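Arginase (RocF) (Helicobacter pylori, PDB 4G3H) probably hydrolyses L-arginine to L-ornithine and urea, using two manganese ions held in each subunit. Local coordinates at residues Ile97-Arg102 and Gly138-Arg143; Asp236-Lys241 and Asp257-Leu262. One frame throughout, in Å; residues are numbered along the deposited sequence.

Interaction 1: residues Ile97-Arg102 and Gly138-Arg143; sequences IFQAFR and GMVLNR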
ATOM      1  N   ILE A  97       3.101   5.213  -6.746  1.00 19.14           N
ATOM      2  CA  ILE A  97       2.280   6.051  -5.876  1.00 19.77           C
ATOM      3  C   ILE A  97       3.116   6.718  -4.772  1.00 20.40           C
ATOM      4  O   ILE A  97       2.987   7.921  -4.513  1.00 18.35           O
ATOM      5  CB  ILE A  97       1.155   5.215  -5.203  1.00 17.29           C
ATOM      6  CG1 ILE A  97       0.156   4.738  -6.259  1.00 16.62           C
ATOM      7  CG2 ILE A  97       0.441   6.042  -4.147  1.00 16.49           C
ATOM      8  CD1 ILE A  97      -0.846   3.727  -5.737  1.00 17.57           C
ATOM      9  N   PHE A  98       3.970   5.928  -4.128  1.00 19.84           N
ATOM     10  CA  PHE A  98       4.799   6.428  -3.039  1.00 21.70           C
ATOM     11  C   PHE A  98       5.871   7.410  -3.517  1.00 22.04           C
ATOM     12  O   PHE A  98       6.194   8.368  -2.808  1.00 20.54           O
ATOM     13  CB  PHE A  98       5.445   5.257  -2.287  1.00 21.88           C
ATOM     14  CG  PHE A  98       6.076   5.652  -0.985  1.00 24.73           C
ATOM     15  CD1 PHE A  98       5.297   6.141   0.057  1.00 24.44           C
ATOM     16  CD2 PHE A  98       7.456   5.552  -0.805  1.00 24.08           C
ATOM     17  CE1 PHE A  98       5.887   6.529   1.263  1.00 26.18           C
ATOM     18  CE2 PHE A  98       8.052   5.937   0.391  1.00 24.29           C
ATOM     19  CZ  PHE A  98       7.269   6.427   1.428  1.00 23.09           C
ATOM     20  N   GLN A  99       6.424   7.176  -4.705  1.00 21.69           N
ATOM     21  CA  GLN A  99       7.432   8.081  -5.244  1.00 22.23           C
ATOM     22  C   GLN A  99       6.782   9.449  -5.440  1.00 22.88           C
ATOM     23  O   GLN A  99       7.404  10.487  -5.188  1.00 21.46           O
ATOM     24  CB  GLN A  99       7.984   7.574  -6.580  1.00 23.53           C
ATOM     25  CG  GLN A  99       8.862   6.329  -6.476  1.00 26.90           C
ATOM     26  CD  GLN A  99      10.012   6.492  -5.489  1.00 28.48           C
ATOM     27  OE1 GLN A  99       9.867   6.234  -4.297  1.00 28.52           O
ATOM     28  NE2 GLN A  99      11.158   6.933  -5.987  1.00 30.85           N
ATOM     29  N   ALA A 100       5.528   9.451  -5.886  1.00 20.41           N
ATOM     30  CA  ALA A 100       4.808  10.705  -6.087  1.00 20.96           C
ATOM     31  C   ALA A 100       4.619  11.375  -4.726  1.00 22.58           C
ATOM     32  O   ALA A 100       4.752  12.593  -4.591  1.00 22.22           O
ATOM     33  CB  ALA A 100       3.461  10.434  -6.727  1.00 22.97           C
ATOM     34  N   PHE A 101       4.316  10.558  -3.721  1.00 20.42           N
ATOM     35  CA  PHE A 101       4.110  11.026  -2.356  1.00 22.02           C
ATOM     36  C   PHE A 101       5.396  11.683  -1.826  1.00 23.48           C
ATOM     37  O   PHE A 101       5.355  12.764  -1.232  1.00 22.20           O
ATOM     38  CB  PHE A 101       3.733   9.838  -1.471  1.00 23.83           C
ATOM     39  CG  PHE A 101       3.298  10.214  -0.091  1.00 24.10           C
ATOM     40  CD1 PHE A 101       2.045  10.789   0.126  1.00 25.81           C
ATOM     41  CD2 PHE A 101       4.120   9.963   1.004  1.00 23.77           C
ATOM     42  CE1 PHE A 101       1.613  11.103   1.412  1.00 23.92           C
ATOM     43  CE2 PHE A 101       3.697  10.273   2.298  1.00 25.04           C
ATOM     44  CZ  PHE A 101       2.438  10.844   2.500  1.00 25.66           C
ATOM     45  N   ARG A 102       6.526  11.008  -2.031  1.00 27.62           N
ATOM     46  CA  ARG A 102       7.829  11.514  -1.602  1.00 29.59           C
ATOM     47  C   ARG A 102       8.155  12.795  -2.368  1.00 30.97           C
ATOM     48  O   ARG A 102       8.692  13.743  -1.804  1.00 32.18           O
ATOM     49  CB  ARG A 102       8.926  10.486  -1.888  1.00 26.66           C
ATOM     50  CG  ARG A 102       8.747   9.149  -1.201  1.00 28.28           C
ATOM     51  CD  ARG A 102       9.768   8.138  -1.714  1.00 30.02           C
ATOM     52  NE  ARG A 102      11.133   8.480  -1.319  1.00 31.13           N
ATOM     53  CZ  ARG A 102      12.210   7.789  -1.683  1.00 31.05           C
ATOM     54  NH1 ARG A 102      12.083   6.718  -2.459  1.00 30.04           N
ATOM     55  NH2 ARG A 102      13.413   8.161  -1.261  1.00 28.22           N
ATOM     56  N   GLY A 138      11.421  -2.890  -2.218  1.00 24.13           N
ATOM     57  CA  GLY A 138      12.802  -3.124  -2.589  1.00 26.33           C
ATOM     58  C   GLY A 138      13.293  -1.979  -3.458  1.00 29.37           C
ATOM     59  O   GLY A 138      14.479  -1.647  -3.455  1.00 31.09           O
ATOM     60  N   MET A 139      12.373  -1.373  -4.205  1.00 31.32           N
ATOM     61  CA  MET A 139      12.700  -0.255  -5.084  1.00 32.99           C
ATOM     62  C   MET A 139      12.691   1.053  -4.299  1.00 33.63           C
ATOM     63  O   MET A 139      13.461   1.968  -4.589  1.00 33.92           O
ATOM     64  CB  MET A 139      11.691  -0.177  -6.229  1.00 37.04           C
ATOM     65  CG  MET A 139      11.637  -1.432  -7.083  1.00 38.37           C
ATOM     66  SD  MET A 139      10.391  -1.297  -8.369  1.00 44.11           S
ATOM     67  CE  MET A 139      11.034   0.100  -9.240  1.00 41.98           C
ATOM     68  N   VAL A 140      11.807   1.143  -3.311  1.00 32.97           N
ATOM     69  CA  VAL A 140      11.732   2.339  -2.484  1.00 33.08           C
ATOM     70  C   VAL A 140      12.981   2.415  -1.617  1.00 34.07           C
ATOM     71  O   VAL A 140      13.506   3.501  -1.366  1.00 34.90           O
ATOM     72  CB  VAL A 140      10.482   2.314  -1.567  1.00 28.42           C
ATOM     73  CG1 VAL A 140      10.633   3.326  -0.440  1.00 26.33           C
ATOM     74  CG2 VAL A 140       9.234   2.630  -2.383  1.00 25.50           C
ATOM     75  N   LEU A 141      13.458   1.252  -1.176  1.00 31.94           N
ATOM     76  CA  LEU A 141      14.640   1.165  -0.324  1.00 33.90           C
ATOM     77  C   LEU A 141      15.957   1.049  -1.093  1.00 37.51           C
ATOM     78  O   LEU A 141      17.031   1.039  -0.494  1.00 37.91           O
ATOM     79  CB  LEU A 141      14.513  -0.031   0.611  1.00 29.81           C
ATOM     80  CG  LEU A 141      13.401   0.001   1.660  1.00 29.89           C
ATOM     81  CD1 LEU A 141      13.357  -1.340   2.378  1.00 28.27           C
ATOM     82  CD2 LEU A 141      13.649   1.136   2.645  1.00 28.15           C
ATOM     83  N   ASN A 142      15.878   0.954  -2.415  1.00 44.50           N
ATOM     84  CA  ASN A 142      17.075   0.829  -3.241  1.00 48.67           C
ATOM     85  C   ASN A 142      17.875  -0.441  -2.990  1.00 50.51           C
ATOM     86  O   ASN A 142      19.103  -0.434  -3.061  1.00 51.34           O
ATOM     87  CB  ASN A 142      17.992   2.037  -3.053  1.00 53.15           C
ATOM     88  CG  ASN A 142      17.740   3.115  -4.077  1.00 54.22           C
ATOM     89  OD1 ASN A 142      16.743   3.834  -4.008  1.00 55.98           O
ATOM     90  ND2 ASN A 142      18.637   3.222  -5.051  1.00 52.93           N
ATOM     91  N   ARG A 143      17.178  -1.529  -2.690  1.00 42.17           N
ATOM     92  CA  ARG A 143      17.828  -2.814  -2.458  1.00 45.26           C
ATOM     93  C   ARG A 143      17.255  -3.805  -3.461  1.00 46.30           C
ATOM     94  O   ARG A 143      16.820  -4.896  -3.099  1.00 45.55           O
ATOM     95  CB  ARG A 143      17.577  -3.295  -1.024  1.00 60.76           C
ATOM     96  CG  ARG A 143      18.239  -2.429   0.039  1.00 63.42           C
ATOM     97  CD  ARG A 143      19.734  -2.289  -0.226  1.00 64.67           C
ATOM     98  NE  ARG A 143      20.420  -3.579  -0.225  1.00 66.12           N
ATOM     99  CZ  ARG A 143      20.716  -4.275   0.869  1.00 65.88           C
ATOM    100  NH1 ARG A 143      20.393  -3.810   2.067  1.00 65.45           N
ATOM    101  NH2 ARG A 143      21.329  -5.447   0.763  1.00 65.65           N
TER
HETATM  102  O   HOH W   1      13.787   5.106  -4.001  1.00 38.72           O
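Helix 94-104 and the end of the short helix 136-140 come closest at Q99 and V140, whose CA atoms lie 7.7 Å apart, and beyond V140 the second segment turns out of its helix, with N142 taking positive phi. In the alpha/beta fold of arginase, with its central parallel sheet, helix 94-104 packs on strand 110-115 through F98, F101 and R102, and this contact joins it to the short helix that follows that strand. V140 is the residue all three partners share. Its CG1 lies 3.8 Å from CE2 of F98, and its CG2 is equally near CD2 of the same ring, so both methyls of the compact branched side chain meet the CD2-CE2 side of the ring obliquely. Having CG anti to the backbone N (chi1 -168°) sends the F98 ring out to this valine, while the aliphatic CG of R102 sits 3.6 Å above one ring face, toward its rim. Q99 adds its amide oxygen beside CG2 of V140. Two long polar side chains suit this buried edge because they pair with each other and with nearby backbone carbonyls: NH1 of R102 donates to OE1 of Q99 at 2.9 Å, meeting a lone pair in the carbonyl plane. Elsewhere, NE2 of Q99 bonds to L165 O and NH2 of R102 to L172 O, so both planar groups are fixed in rotation. The guanidinium also reaches the second helix through a water at its edge, which accepts from R102 NH1 at 2.8 Å and lies 3.1 Å from V140 O, to which it can donate.

Interaction 2: residues Asp236-Lys241 and Asp257-Leu262; sequences DIMDGK and DELKQL. With MN (manganese (II) ion), chain F.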
ATOM      1  N   ASP A 236      -4.031  -9.380   2.392  1.00 22.04           N
ATOM      2  CA  ASP A 236      -3.562 -10.723   2.693  1.00 22.72           C
ATOM      3  C   ASP A 236      -2.905 -10.809   4.073  1.00 23.08           C
ATOM      4  O   ASP A 236      -2.361 -11.850   4.444  1.00 21.36           O
ATOM      5  CB  ASP A 236      -2.610 -11.250   1.605  1.00 23.13           C
ATOM      6  CG  ASP A 236      -1.323 -10.453   1.495  1.00 24.36           C
ATOM      7  OD1 ASP A 236      -0.928  -9.772   2.465  1.00 27.49           O
ATOM      8  OD2 ASP A 236      -0.691 -10.532   0.426  1.00 25.51           O
ATOM      9  N   ILE A 237      -2.954  -9.715   4.836  1.00 24.32           N
ATOM     10  CA  ILE A 237      -2.391  -9.745   6.177  1.00 21.77           C
ATOM     11  C   ILE A 237      -3.347 -10.611   6.991  1.00 24.12           C
ATOM     12  O   ILE A 237      -2.965 -11.226   7.990  1.00 24.08           O
ATOM     13  CB  ILE A 237      -2.285  -8.334   6.801  1.00 16.73           C
ATOM     14  CG1 ILE A 237      -1.684  -8.439   8.209  1.00 16.77           C
ATOM     15  CG2 ILE A 237      -3.640  -7.670   6.837  1.00 14.99           C
ATOM     16  CD1 ILE A 237      -1.370  -7.100   8.869  1.00 13.21           C
ATOM     17  N   MET A 238      -4.601 -10.661   6.552  1.00 16.91           N
ATOM     18  CA  MET A 238      -5.595 -11.490   7.227  1.00 19.87           C
ATOM     19  C   MET A 238      -5.312 -12.948   6.872  1.00 19.68           C
ATOM     20  O   MET A 238      -4.827 -13.244   5.780  1.00 18.07           O
ATOM     21  CB  MET A 238      -7.013 -11.124   6.781  1.00 23.61           C
ATOM     22  CG  MET A 238      -7.534  -9.819   7.356  1.00 25.40           C
ATOM     23  SD  MET A 238      -9.255  -9.521   6.905  1.00 27.28           S
ATOM     24  CE  MET A 238      -9.029  -8.795   5.289  1.00 24.87           C
ATOM     25  N   ASP A 239      -5.610 -13.854   7.797  1.00 20.07           N
ATOM     26  CA  ASP A 239      -5.372 -15.273   7.572  1.00 21.34           C
ATOM     27  C   ASP A 239      -5.915 -15.769   6.230  1.00 21.44           C
ATOM     28  O   ASP A 239      -7.059 -15.495   5.874  1.00 20.37           O
ATOM     29  CB  ASP A 239      -6.002 -16.093   8.691  1.00 33.65           C
ATOM     30  CG  ASP A 239      -5.610 -17.552   8.623  1.00 37.65           C
ATOM     31  OD1 ASP A 239      -4.470 -17.873   9.019  1.00 40.68           O
ATOM     32  OD2 ASP A 239      -6.432 -18.369   8.157  1.00 39.58           O
ATOM     33  N   GLY A 240      -5.092 -16.528   5.511  1.00 29.95           N
ATOM     34  CA  GLY A 240      -5.483 -17.061   4.216  1.00 30.01           C
ATOM     35  C   GLY A 240      -6.715 -17.950   4.207  1.00 31.35           C
ATOM     36  O   GLY A 240      -7.387 -18.058   3.182  1.00 31.41           O
ATOM     37  N   LYS A 241      -7.008 -18.595   5.334  1.00 25.89           N
ATOM     38  CA  LYS A 241      -8.179 -19.464   5.435  1.00 27.74           C
ATOM     39  C   LYS A 241      -9.438 -18.639   5.676  1.00 27.22           C
ATOM     40  O   LYS A 241     -10.518 -18.979   5.191  1.00 26.36           O
ATOM     41  CB  LYS A 241      -8.024 -20.455   6.594  1.00 41.98           C
ATOM     42  CG  LYS A 241      -6.933 -21.494   6.430  1.00 46.53           C
ATOM     43  CD  LYS A 241      -7.203 -22.401   5.243  1.00 51.88           C
ATOM     44  CE  LYS A 241      -6.565 -23.763   5.455  1.00 54.54           C
ATOM     45  NZ  LYS A 241      -5.157 -23.638   5.927  1.00 57.49           N
ATOM     46  N   ASP A 257     -11.357  -9.253  12.944  1.00 21.22           N
ATOM     47  CA  ASP A 257     -11.469  -8.352  14.099  1.00 21.21           C
ATOM     48  C   ASP A 257     -10.119  -7.847  14.602  1.00 20.05           C
ATOM     49  O   ASP A 257     -10.009  -6.713  15.083  1.00 17.40           O
ATOM     50  CB  ASP A 257     -12.217  -9.039  15.244  1.00 35.85           C
ATOM     51  CG  ASP A 257     -13.704  -9.151  14.978  1.00 40.06           C
ATOM     52  OD1 ASP A 257     -14.340  -8.106  14.728  1.00 43.49           O
ATOM     53  OD2 ASP A 257     -14.239 -10.276  15.020  1.00 44.00           O
ATOM     54  N   GLU A 258      -9.095  -8.687  14.500  1.00 19.84           N
ATOM     55  CA  GLU A 258      -7.767  -8.282  14.921  1.00 22.21           C
ATOM     56  C   GLU A 258      -7.291  -7.130  14.031  1.00 22.27           C
ATOM     57  O   GLU A 258      -6.778  -6.126  14.533  1.00 21.55           O
ATOM     58  CB  GLU A 258      -6.803  -9.473  14.847  1.00 21.61           C
ATOM     59  CG  GLU A 258      -6.838 -10.339  16.097  1.00 25.58           C
ATOM     60  CD  GLU A 258      -6.170 -11.694  15.915  1.00 27.14           C
ATOM     61  OE1 GLU A 258      -5.960 -12.385  16.935  1.00 28.12           O
ATOM     62  OE2 GLU A 258      -5.864 -12.072  14.763  1.00 27.36           O
ATOM     63  N   LEU A 259      -7.476  -7.270  12.716  1.00 20.29           N
ATOM     64  CA  LEU A 259      -7.077  -6.224  11.767  1.00 21.50           C
ATOM     65  C   LEU A 259      -7.829  -4.934  12.070  1.00 21.97           C
ATOM     66  O   LEU A 259      -7.235  -3.857  12.098  1.00 22.93           O
ATOM     67  CB  LEU A 259      -7.349  -6.656  10.311  1.00 17.56           C
ATOM     68  CG  LEU A 259      -7.131  -5.580   9.227  1.00 17.65           C
ATOM     69  CD1 LEU A 259      -5.709  -5.045   9.297  1.00 18.28           C
ATOM     70  CD2 LEU A 259      -7.393  -6.148   7.858  1.00 14.90           C
ATOM     71  N   LYS A 260      -9.139  -5.044  12.295  1.00 22.48           N
ATOM     72  CA  LYS A 260      -9.960  -3.877  12.624  1.00 24.68           C
ATOM     73  C   LYS A 260      -9.449  -3.185  13.885  1.00 23.47           C
ATOM     74  O   LYS A 260      -9.411  -1.959  13.958  1.00 24.35           O
ATOM     75  CB  LYS A 260     -11.427  -4.289  12.814  1.00 26.28           C
ATOM     76  CG  LYS A 260     -12.201  -4.410  11.503  1.00 30.04           C
ATOM     77  CD  LYS A 260     -13.380  -5.369  11.613  1.00 35.12           C
ATOM     78  CE  LYS A 260     -14.321  -5.017  12.747  1.00 38.19           C
ATOM     79  NZ  LYS A 260     -15.445  -5.990  12.830  1.00 39.07           N
ATOM     80  N   GLN A 261      -9.060  -3.978  14.877  1.00 21.56           N
ATOM     81  CA  GLN A 261      -8.537  -3.426  16.117  1.00 23.30           C
ATOM     82  C   GLN A 261      -7.193  -2.747  15.882  1.00 22.36           C
ATOM     83  O   GLN A 261      -6.973  -1.624  16.340  1.00 21.32           O
ATOM     84  CB  GLN A 261      -8.379  -4.528  17.166  1.00 32.86           C
ATOM     85  CG  GLN A 261      -9.667  -4.855  17.889  1.00 37.08           C
ATOM     86  CD  GLN A 261      -9.661  -6.246  18.477  1.00 40.98           C
ATOM     87  OE1 GLN A 261      -8.697  -6.650  19.141  1.00 44.49           O
ATOM     88  NE2 GLN A 261     -10.740  -6.992  18.245  1.00 33.91           N
ATOM     89  N   LEU A 262      -6.296  -3.427  15.173  1.00 18.45           N
ATOM     90  CA  LEU A 262      -4.984  -2.851  14.897  1.00 19.06           C
ATOM     91  C   LEU A 262      -5.143  -1.575  14.079  1.00 19.18           C
ATOM     92  O   LEU A 262      -4.520  -0.562  14.378  1.00 18.58           O
ATOM     93  CB  LEU A 262      -4.094  -3.836  14.134  1.00 16.34           C
ATOM     94  CG  LEU A 262      -2.713  -3.288  13.748  1.00 15.94           C
ATOM     95  CD1 LEU A 262      -1.872  -3.064  15.016  1.00 12.03           C
ATOM     96  CD2 LEU A 262      -2.004  -4.260  12.811  1.00 12.88           C
TER
HETATM   97 MN    MN F 501       1.026  -9.321   0.301  1.00 28.33          MN
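The loop that carries a manganese ligand out of strand 228-234 packs here against helix 256-269, chiefly through L259. The end of L259 packs against two successive loop residues: CD2 lies 3.7 Å from CG of M238, and both methyls are 4.2 Å from CG2 of I237. M238 crosses the leucine at about a right angle; its SD lies 4.0 Å from L259 CD2, and the bend at chi3 (-84°) folds CE back to the same distance from it. A flexible thioether can follow the leucine branch in this way, whereas I237 offers a stiff, branched surface that also rests on L115, as L259 does. This is the strand-loop-helix passage of the arginase fold, where metal ligands gather at or just beyond the C-terminal ends of sheet strands. Next to I237, D236 turns the other way and binds manganese through OD2 at 2.1 Å, with D116, H118 and D234 as the other protein ligands; its second oxygen, OD1, accepts from the backbone N of A117, a second-shell bond that steadies the carboxylate. Farther along the loop, D239 closes an Asx turn, OD2 accepting from K241 N at 2.9 Å from above the carboxylate plane.

In the fold
Interactions 1 and 2 lie on opposite sides of the chain's centre, their own centres 25 Å apart and their nearest atoms about 15 Å, without touching. Strand 110-115 links them: F98 and R102 of interaction 1 pack on I110, while I237 and L259 of interaction 2 pack on L115, and the manganese ligand D116 comes directly after this strand, with H118 and D120 in the loop beyond. Interaction 2 includes a metal ligand, D236, whereas interaction 1 stands farther back, the side chain of V140 being about 9 Å from that of D120 and about 12 Å from a manganese ion. Interaction 2 is thus joined directly to the metal site, while interaction 1 lies in the packing behind it.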